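Local coordinates for sensor protein (Vibrio cholerae, PDB 3BY9) that binds succinate through this sensor domain of the histidine kinase DctB, a membrane protein that probably signals by ATP-dependent phosphorylation of a histidine, at residues Ala72-Ile78 and Val145-Asp151; Phe81-Ile85 and Phe96-Ala102; Arg104-Ser110 and Tyr131-Pro135. One frame throughout, in Å; residues are numbered along the deposited sequence.

Overall arrangement
All three contacts lie in the same ligand-binding domain, built on a five-stranded antiparallel sheet. Contact 1 is the buried pairing of strands 74-79 and 141-150 in the middle of that sheet, held by backbone hydrogen bonds. Contact 3, also buried, lays helix 105-110 against strand 128-138, the next strand over, by apolar and aromatic packing and through a shared succinate. Contact 2 is partly exposed: the turn before edge strand 84-87 and the strand's start are joined to the loop after it by main-chain, asparagine and threonine hydrogen bonds. The contacts touch: Y76 OH lies 2.8 Å from Y106 OH, L77 O lies 2.9 Å from I85 N, and F107 packs on F101 and A102.

Contact 1: Ala72-Ile78 and Val145-Asp151; sequences AADTYLI and VIVVKMD
Two neighbouring antiparallel strands, 74-78 and 145-150, form the middle of the five-stranded sheet of a PAS-like sensor domain; their axes approach to 4.8 Å at 165°. D74-K149, Y76-V147 and I78-V145 are hydrogen-bonded pairs, T75-V148 and L77-I146 non-hydrogen-bonded ones. In the central pair Y76 N gives to V147 O and V147 N to Y76 O, both at 2.9 Å. A classic beta bulge ends the ladder: A73 N (2.8 Å) and D74 N (3.2 Å) both donate to K149 O, while K149 N returns 2.8 Å to D74 O. K149, Y76 and V147 bury the most surface and share the sheet face toward the succinate pocket. The Y76 ring (chi1 p, chi2 111°) folds over V147 (t), whose CB stands 3.8 Å from the ring centroid, a CH-pi contact; the Y76 hydroxyl bonds to that of Y106. On the same face I78 CD1 meets V147 CG2 at 3.8 Å. T75, L77 and V148 turn to the other face, which helix 53-70 covers. K149 is fully extended (tttt), and its NZ reaches Q127 O and a carboxylate oxygen of succinate. D74 spends OD1 on R94 and N89. Its OD2 is 4.2 Å from K149 NZ, too far for a salt bridge, so a water spans the gap, 2.6 Å from D74 OD2 and 2.8 Å from K149 NZ.

Contact 2: Phe81-Ile85 and Phe96-Ala102; sequences FGNTI and FIGRNFA
N100 ND2 (chi1 t) donates to both F81 O (3.1 Å) and N83 OD1 (2.9 Å), while N100 OD1 accepts from A102 N at 3.0 Å, an Asx turn. Main-chain bonds run beside it: F101 N to G82 O (2.8 Å), T84 N to R99 O (2.9 Å) and G98 N to T84 O (2.9 Å). The segments run in opposite senses, with a single bridge at N83-N100 (CA-CA 4.2 Å). F96-R99 is a type II turn closed by R99 N to F96 O at 3.0 Å. G82 lies against N100 and A102, where a CB would clash with A102 CB. T84, the most deeply covered residue, points into the loop: OG1 (chi1 m) donates to R99 O at 3.1 Å and meets the edge of the F101 ring at CE2, 3.2 Å away, while CG2 packs 4.0 Å from F96 CB. F96 sets its ring edge-to-face with Y76, and F96 and F101 reach T124 and S123 of the succinate site. The 96-102 loop is thus held to the turn 81-83 and the start of the edge strand by main-chain bonds, T84 OG1 and the amide of N100.

Contact 3: Arg104-Ser110 and Tyr131-Pro135; sequences RPYFYLS and YYAYP. With SIN (succinic acid), chain E.
A short helix packs on one face of the sheet here, beside the succinate pocket of the sensor domain: helix 105-110 runs along strand 131-135 at 25°, axes 7.8 Å apart. R104 takes the N-cap position, its O accepting from F107 N and Y108 N, both at 3.0 Å. Y106, A133, S110 and Y131 point CA-to-CB toward the partner. Y106 CB lies 4.0 Å from A133 CB, S110 OG 3.4 Å from A133 CB, and S110 O 3.3 Å from P135 CB; S110 OG bonds to S116. Y106 (chi1 p) and Y131 (m) set their rings nearly parallel, planes at 14° and centroids 4.9 Å apart, but slid so that they barely overlap; Y106 CE2 sits over the Y131 face, 3.6 Å from Y131 CD1. R104 NE and NH2 fork onto one succinate carboxylate, at 2.8 Å to SIN O3 and 2.9 Å to SIN O4, and Y106 OH adds a very short 2.5 Å bond to SIN O3. Y131 OH holds the other at SIN O1, 2.7 Å; S123, T124, S125 and K149 complete the site. Between two segments without direct hydrogen bonds, succinate supplies the polar link, one carboxylate on R104 and Y106 at the helix start, the other on Y131.

Contact 1: Ala72-Ile78 and Val145-Asp151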
# COMPACT_ATOMS: atom_id res chain seq x y z
N ALA A 72 -1.92 7.17 12.35
CA ALA A 72 -2.23 6.18 11.33
C ALA A 72 -3.73 6.17 11.01
O ALA A 72 -4.54 6.85 11.65
CB ALA A 72 -1.82 4.77 11.79
N ALA A 73 -4.09 5.46 9.95
CA ALA A 73 -5.51 5.37 9.64
C ALA A 73 -6.18 4.43 10.62
O ALA A 73 -7.19 4.80 11.22
CB ALA A 73 -5.71 4.86 8.21
N ASP A 74 -5.62 3.24 10.83
CA ASP A 74 -6.25 2.28 11.73
C ASP A 74 -5.19 1.40 12.38
O ASP A 74 -4.18 1.14 11.75
CB ASP A 74 -7.17 1.33 10.92
CG ASP A 74 -8.17 2.09 10.06
OD1 ASP A 74 -9.24 2.51 10.59
OD2 ASP A 74 -7.87 2.30 8.87
N THR A 75 -5.47 0.93 13.60
CA THR A 75 -4.50 0.03 14.29
C THR A 75 -5.44 -1.02 14.89
O THR A 75 -6.33 -0.68 15.66
CB THR A 75 -3.74 0.76 15.40
OG1 THR A 75 -2.95 1.84 14.83
CG2 THR A 75 -2.78 -0.22 16.12
N TYR A 76 -5.22 -2.31 14.54
CA TYR A 76 -6.22 -3.29 14.95
C TYR A 76 -5.60 -4.65 15.21
O TYR A 76 -4.60 -5.02 14.59
CB TYR A 76 -7.34 -3.40 13.89
CG TYR A 76 -6.90 -3.61 12.46
CD1 TYR A 76 -7.14 -4.83 11.82
CD2 TYR A 76 -6.31 -2.55 11.71
CE1 TYR A 76 -6.81 -5.00 10.44
CE2 TYR A 76 -5.99 -2.73 10.37
CZ TYR A 76 -6.24 -3.92 9.75
OH TYR A 76 -5.95 -4.02 8.41
N LEU A 77 -6.25 -5.37 16.12
CA LEU A 77 -5.77 -6.67 16.62
C LEU A 77 -6.62 -7.81 16.12
O LEU A 77 -7.83 -7.78 16.26
CB LEU A 77 -5.82 -6.61 18.17
CG LEU A 77 -5.36 -7.86 18.91
CD1 LEU A 77 -3.82 -8.00 18.76
CD2 LEU A 77 -5.64 -7.66 20.39
N ILE A 78 -5.96 -8.84 15.56
CA ILE A 78 -6.69 -9.96 14.95
C ILE A 78 -6.34 -11.26 15.68
O ILE A 78 -5.18 -11.48 16.01
CB ILE A 78 -6.25 -10.05 13.49
CG1 ILE A 78 -6.40 -8.65 12.80
CG2 ILE A 78 -7.16 -10.99 12.75
CD1 ILE A 78 -5.97 -8.69 11.33
N VAL A 145 -2.33 -11.36 15.46
CA VAL A 145 -1.54 -10.45 14.63
C VAL A 145 -2.00 -9.03 14.91
O VAL A 145 -3.21 -8.79 15.03
CB VAL A 145 -1.83 -10.72 13.11
CG1 VAL A 145 -1.20 -9.61 12.20
CG2 VAL A 145 -1.22 -12.07 12.68
N ILE A 146 -1.04 -8.11 15.03
CA ILE A 146 -1.38 -6.68 15.21
C ILE A 146 -1.01 -5.99 13.88
O ILE A 146 0.03 -6.29 13.25
CB ILE A 146 -0.61 -6.11 16.43
CG1 ILE A 146 -0.86 -4.59 16.56
CG2 ILE A 146 0.89 -6.27 16.28
CD1 ILE A 146 -2.31 -4.23 16.88
N VAL A 147 -1.89 -5.08 13.43
CA VAL A 147 -1.74 -4.41 12.13
C VAL A 147 -1.86 -2.91 12.27
O VAL A 147 -2.69 -2.42 13.04
CB VAL A 147 -2.89 -4.84 11.18
CG1 VAL A 147 -2.64 -4.24 9.77
CG2 VAL A 147 -2.97 -6.40 11.08
N VAL A 148 -1.01 -2.20 11.56
CA VAL A 148 -1.15 -0.73 11.51
C VAL A 148 -1.37 -0.43 10.00
O VAL A 148 -0.60 -0.90 9.17
CB VAL A 148 0.16 -0.07 11.96
CG1 VAL A 148 0.17 1.44 11.59
CG2 VAL A 148 0.25 -0.15 13.50
N LYS A 149 -2.40 0.36 9.68
CA LYS A 149 -2.68 0.76 8.30
C LYS A 149 -2.43 2.26 8.21
O LYS A 149 -2.96 3.03 8.99
CB LYS A 149 -4.13 0.47 7.95
CG LYS A 149 -4.53 0.94 6.55
CD LYS A 149 -6.06 0.76 6.36
CE LYS A 149 -6.45 1.23 4.92
NZ LYS A 149 -7.96 1.13 4.80
N MSE A 150 -1.61 2.62 7.22
CA MSE A 150 -1.21 4.02 6.98
C MSE A 150 -1.92 4.54 5.75
O MSE A 150 -1.95 3.87 4.72
CB MSE A 150 0.33 4.11 6.74
CG MSE A 150 0.82 5.54 6.70
SE MSE A 150 2.61 5.55 5.83
CE MSE A 150 2.00 5.21 3.99
N ASP A 151 -2.47 5.76 5.85
CA ASP A 151 -3.14 6.42 4.73
C ASP A 151 -1.99 6.83 3.81
O ASP A 151 -0.88 7.09 4.28
CB ASP A 151 -3.85 7.67 5.28
CG ASP A 151 -4.56 8.48 4.23
OD1 ASP A 151 -5.62 8.02 3.74
OD2 ASP A 151 -4.05 9.58 3.89
O HOH W 1 -9.06 3.00 6.64

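Contact 2: Phe81-Ile85 and Phe96-Ala102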
# COMPACT_ATOMS: atom_id res chain seq x y z
N PHE A 81 -7.45 -16.83 14.18
CA PHE A 81 -8.37 -17.34 13.18
C PHE A 81 -8.66 -16.28 12.11
O PHE A 81 -9.34 -16.55 11.11
CB PHE A 81 -9.68 -17.76 13.87
CG PHE A 81 -9.45 -18.72 15.02
CD1 PHE A 81 -9.15 -20.04 14.78
CD2 PHE A 81 -9.52 -18.27 16.32
CE1 PHE A 81 -8.93 -20.92 15.83
CE2 PHE A 81 -9.30 -19.16 17.38
CZ PHE A 81 -9.01 -20.47 17.10
N GLY A 82 -8.11 -15.07 12.31
CA GLY A 82 -8.32 -13.99 11.36
C GLY A 82 -9.41 -13.01 11.77
O GLY A 82 -9.66 -12.08 11.01
N ASN A 83 -10.03 -13.18 12.94
CA ASN A 83 -11.12 -12.25 13.32
C ASN A 83 -10.60 -11.02 14.04
O ASN A 83 -9.79 -11.11 14.96
CB ASN A 83 -12.10 -12.93 14.28
CG ASN A 83 -12.64 -14.21 13.72
OD1 ASN A 83 -13.27 -14.23 12.64
ND2 ASN A 83 -12.41 -15.30 14.45
N THR A 84 -11.08 -9.85 13.64
CA THR A 84 -10.64 -8.64 14.32
C THR A 84 -11.35 -8.59 15.66
O THR A 84 -12.59 -8.62 15.70
CB THR A 84 -10.98 -7.39 13.49
OG1 THR A 84 -10.31 -7.50 12.25
CG2 THR A 84 -10.42 -6.09 14.22
N ILE A 85 -10.59 -8.53 16.75
CA ILE A 85 -11.21 -8.51 18.07
C ILE A 85 -11.12 -7.16 18.78
O ILE A 85 -11.86 -6.94 19.70
CB ILE A 85 -10.65 -9.60 19.01
CG1 ILE A 85 -9.16 -9.35 19.32
CG2 ILE A 85 -10.83 -11.01 18.41
CD1 ILE A 85 -8.74 -10.27 20.52
N PHE A 96 -13.75 -2.15 12.15
CA PHE A 96 -13.32 -3.43 11.63
C PHE A 96 -13.67 -4.54 12.61
O PHE A 96 -13.42 -5.72 12.30
CB PHE A 96 -11.79 -3.45 11.48
CG PHE A 96 -11.22 -2.51 10.44
CD1 PHE A 96 -12.03 -1.70 9.64
CD2 PHE A 96 -9.82 -2.41 10.31
CE1 PHE A 96 -11.47 -0.80 8.74
CE2 PHE A 96 -9.24 -1.51 9.42
CZ PHE A 96 -10.05 -0.70 8.63
N ILE A 97 -14.25 -4.21 13.76
CA ILE A 97 -14.53 -5.25 14.77
C ILE A 97 -15.45 -6.35 14.22
O ILE A 97 -16.49 -6.06 13.61
CB ILE A 97 -15.21 -4.64 16.02
CG1 ILE A 97 -14.30 -3.59 16.67
CG2 ILE A 97 -15.53 -5.75 17.05
CD1 ILE A 97 -13.16 -4.11 17.42
N GLY A 98 -15.03 -7.62 14.38
CA GLY A 98 -15.88 -8.71 13.92
C GLY A 98 -15.60 -9.13 12.48
O GLY A 98 -16.09 -10.19 12.04
N ARG A 99 -14.81 -8.36 11.75
CA ARG A 99 -14.56 -8.72 10.34
C ARG A 99 -13.36 -9.64 10.32
O ARG A 99 -12.41 -9.42 11.09
CB ARG A 99 -14.20 -7.47 9.50
CG ARG A 99 -15.19 -6.35 9.58
CD ARG A 99 -16.55 -6.76 9.11
NE ARG A 99 -17.35 -5.60 8.72
CZ ARG A 99 -17.39 -5.09 7.49
NH1 ARG A 99 -16.68 -5.63 6.51
NH2 ARG A 99 -18.16 -4.04 7.23
N ASN A 100 -13.37 -10.62 9.41
CA ASN A 100 -12.28 -11.58 9.32
C ASN A 100 -11.38 -11.25 8.15
O ASN A 100 -11.90 -10.99 7.04
CB ASN A 100 -12.89 -12.99 9.23
CG ASN A 100 -11.82 -14.07 9.21
OD1 ASN A 100 -11.13 -14.22 8.21
ND2 ASN A 100 -11.70 -14.79 10.31
N PHE A 101 -10.05 -11.21 8.37
CA PHE A 101 -9.10 -10.87 7.29
C PHE A 101 -8.09 -12.00 7.03
O PHE A 101 -6.97 -11.73 6.61
CB PHE A 101 -8.36 -9.58 7.66
CG PHE A 101 -9.30 -8.39 7.79
CD1 PHE A 101 -10.03 -7.97 6.69
CD2 PHE A 101 -9.50 -7.75 9.00
CE1 PHE A 101 -10.98 -6.91 6.79
CE2 PHE A 101 -10.43 -6.67 9.12
CZ PHE A 101 -11.18 -6.27 8.00
N ALA A 102 -8.50 -13.24 7.30
CA ALA A 102 -7.55 -14.36 7.09
C ALA A 102 -7.18 -14.45 5.64
O ALA A 102 -6.15 -15.02 5.31
CB ALA A 102 -8.19 -15.70 7.54

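Contact 3: Arg104-Ser110 and Tyr131-Pro135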
# COMPACT_ATOMS: atom_id res chain seq x y z
N ARG A 104 -6.38 -11.97 3.77
CA ARG A 104 -5.39 -10.96 3.39
C ARG A 104 -3.98 -11.47 3.57
O ARG A 104 -3.65 -12.06 4.60
CB ARG A 104 -5.50 -9.71 4.26
CG ARG A 104 -6.58 -8.77 3.84
CD ARG A 104 -6.23 -8.04 2.51
NE ARG A 104 -7.02 -6.79 2.41
CZ ARG A 104 -7.37 -6.21 1.26
NH1 ARG A 104 -7.01 -6.73 0.09
NH2 ARG A 104 -8.17 -5.13 1.29
N PRO A 105 -3.10 -11.16 2.63
CA PRO A 105 -1.71 -11.64 2.78
C PRO A 105 -1.03 -11.17 4.06
O PRO A 105 -0.24 -11.90 4.64
CB PRO A 105 -1.02 -11.06 1.55
CG PRO A 105 -2.11 -11.19 0.49
CD PRO A 105 -3.36 -10.69 1.25
N TYR A 106 -1.30 -9.94 4.51
CA TYR A 106 -0.60 -9.52 5.71
C TYR A 106 -0.97 -10.38 6.92
O TYR A 106 -0.14 -10.55 7.82
CB TYR A 106 -0.79 -8.01 5.98
CG TYR A 106 -2.23 -7.57 6.21
CD1 TYR A 106 -2.89 -7.85 7.43
CD2 TYR A 106 -2.93 -6.85 5.24
CE1 TYR A 106 -4.22 -7.42 7.67
CE2 TYR A 106 -4.26 -6.43 5.47
CZ TYR A 106 -4.90 -6.72 6.68
OH TYR A 106 -6.22 -6.34 6.90
N PHE A 107 -2.18 -10.95 6.95
CA PHE A 107 -2.51 -11.76 8.10
C PHE A 107 -1.89 -13.18 7.84
O PHE A 107 -1.27 -13.78 8.73
CB PHE A 107 -4.04 -11.93 8.23
CG PHE A 107 -4.42 -12.89 9.34
CD1 PHE A 107 -4.43 -12.46 10.67
CD2 PHE A 107 -4.62 -14.25 9.06
CE1 PHE A 107 -4.63 -13.32 11.72
CE2 PHE A 107 -4.81 -15.15 10.10
CZ PHE A 107 -4.81 -14.68 11.45
N TYR A 108 -2.09 -13.70 6.64
CA TYR A 108 -1.57 -15.04 6.29
C TYR A 108 -0.08 -15.14 6.57
O TYR A 108 0.41 -16.15 7.16
CB TYR A 108 -1.82 -15.27 4.78
CG TYR A 108 -1.28 -16.58 4.23
CD1 TYR A 108 -1.82 -17.81 4.61
CD2 TYR A 108 -0.28 -16.56 3.28
CE1 TYR A 108 -1.36 -19.01 4.04
CE2 TYR A 108 0.20 -17.75 2.69
CZ TYR A 108 -0.35 -18.97 3.08
OH TYR A 108 0.14 -20.14 2.50
N LEU A 109 0.66 -14.10 6.16
CA LEU A 109 2.11 -14.15 6.37
C LEU A 109 2.51 -13.90 7.81
O LEU A 109 3.41 -14.55 8.34
CB LEU A 109 2.84 -13.14 5.51
CG LEU A 109 2.54 -13.31 3.99
CD1 LEU A 109 3.14 -12.13 3.19
CD2 LEU A 109 3.10 -14.67 3.50
N SER A 110 1.82 -12.99 8.50
CA SER A 110 2.26 -12.73 9.87
C SER A 110 1.80 -13.75 10.90
O SER A 110 2.44 -13.88 11.97
CB SER A 110 1.85 -11.32 10.31
OG SER A 110 2.65 -10.36 9.62
N TYR A 131 -0.07 -1.43 4.75
CA TYR A 131 -0.27 -2.19 5.97
C TYR A 131 0.99 -2.83 6.48
O TYR A 131 1.74 -3.43 5.69
CB TYR A 131 -1.28 -3.33 5.71
CG TYR A 131 -2.66 -2.89 5.23
CD1 TYR A 131 -3.77 -2.96 6.05
CD2 TYR A 131 -2.87 -2.48 3.90
CE1 TYR A 131 -5.06 -2.63 5.60
CE2 TYR A 131 -4.15 -2.16 3.44
CZ TYR A 131 -5.22 -2.23 4.28
OH TYR A 131 -6.48 -1.88 3.83
N TYR A 132 1.24 -2.68 7.80
CA TYR A 132 2.36 -3.39 8.44
C TYR A 132 1.74 -4.34 9.47
O TYR A 132 0.87 -3.93 10.25
CB TYR A 132 3.27 -2.41 9.18
CG TYR A 132 4.17 -1.64 8.22
CD1 TYR A 132 5.27 -2.26 7.64
CD2 TYR A 132 3.90 -0.32 7.93
CE1 TYR A 132 6.11 -1.56 6.77
CE2 TYR A 132 4.73 0.41 7.08
CZ TYR A 132 5.81 -0.21 6.52
OH TYR A 132 6.64 0.54 5.72
N ALA A 133 2.21 -5.59 9.52
CA ALA A 133 1.63 -6.54 10.46
C ALA A 133 2.74 -7.30 11.18
O ALA A 133 3.88 -7.40 10.68
CB ALA A 133 0.72 -7.54 9.68
N TYR A 134 2.42 -7.78 12.38
CA TYR A 134 3.46 -8.47 13.16
C TYR A 134 2.75 -9.47 14.06
O TYR A 134 1.67 -9.22 14.57
CB TYR A 134 4.19 -7.42 14.04
CG TYR A 134 5.55 -7.89 14.49
CD1 TYR A 134 6.68 -7.67 13.69
CD2 TYR A 134 5.71 -8.55 15.70
CE1 TYR A 134 7.93 -8.12 14.10
CE2 TYR A 134 6.97 -8.99 16.11
CZ TYR A 134 8.07 -8.78 15.30
OH TYR A 134 9.34 -9.26 15.69
N PRO A 135 3.36 -10.65 14.27
CA PRO A 135 2.72 -11.65 15.13
C PRO A 135 2.74 -11.25 16.63
O PRO A 135 3.73 -10.66 17.10
CB PRO A 135 3.59 -12.92 14.91
CG PRO A 135 4.98 -12.31 14.66
CD PRO A 135 4.64 -11.15 13.70
C1 SIN E . -9.79 -1.94 5.59
O1 SIN E . -8.60 -1.50 5.44
O2 SIN E . -10.79 -1.28 5.19
C2 SIN E . -10.05 -3.29 6.27
C3 SIN E . -8.78 -4.17 6.30
C4 SIN E . -8.42 -4.77 4.96
O3 SIN E . -7.38 -5.49 4.88
O4 SIN E . -9.14 -4.50 3.95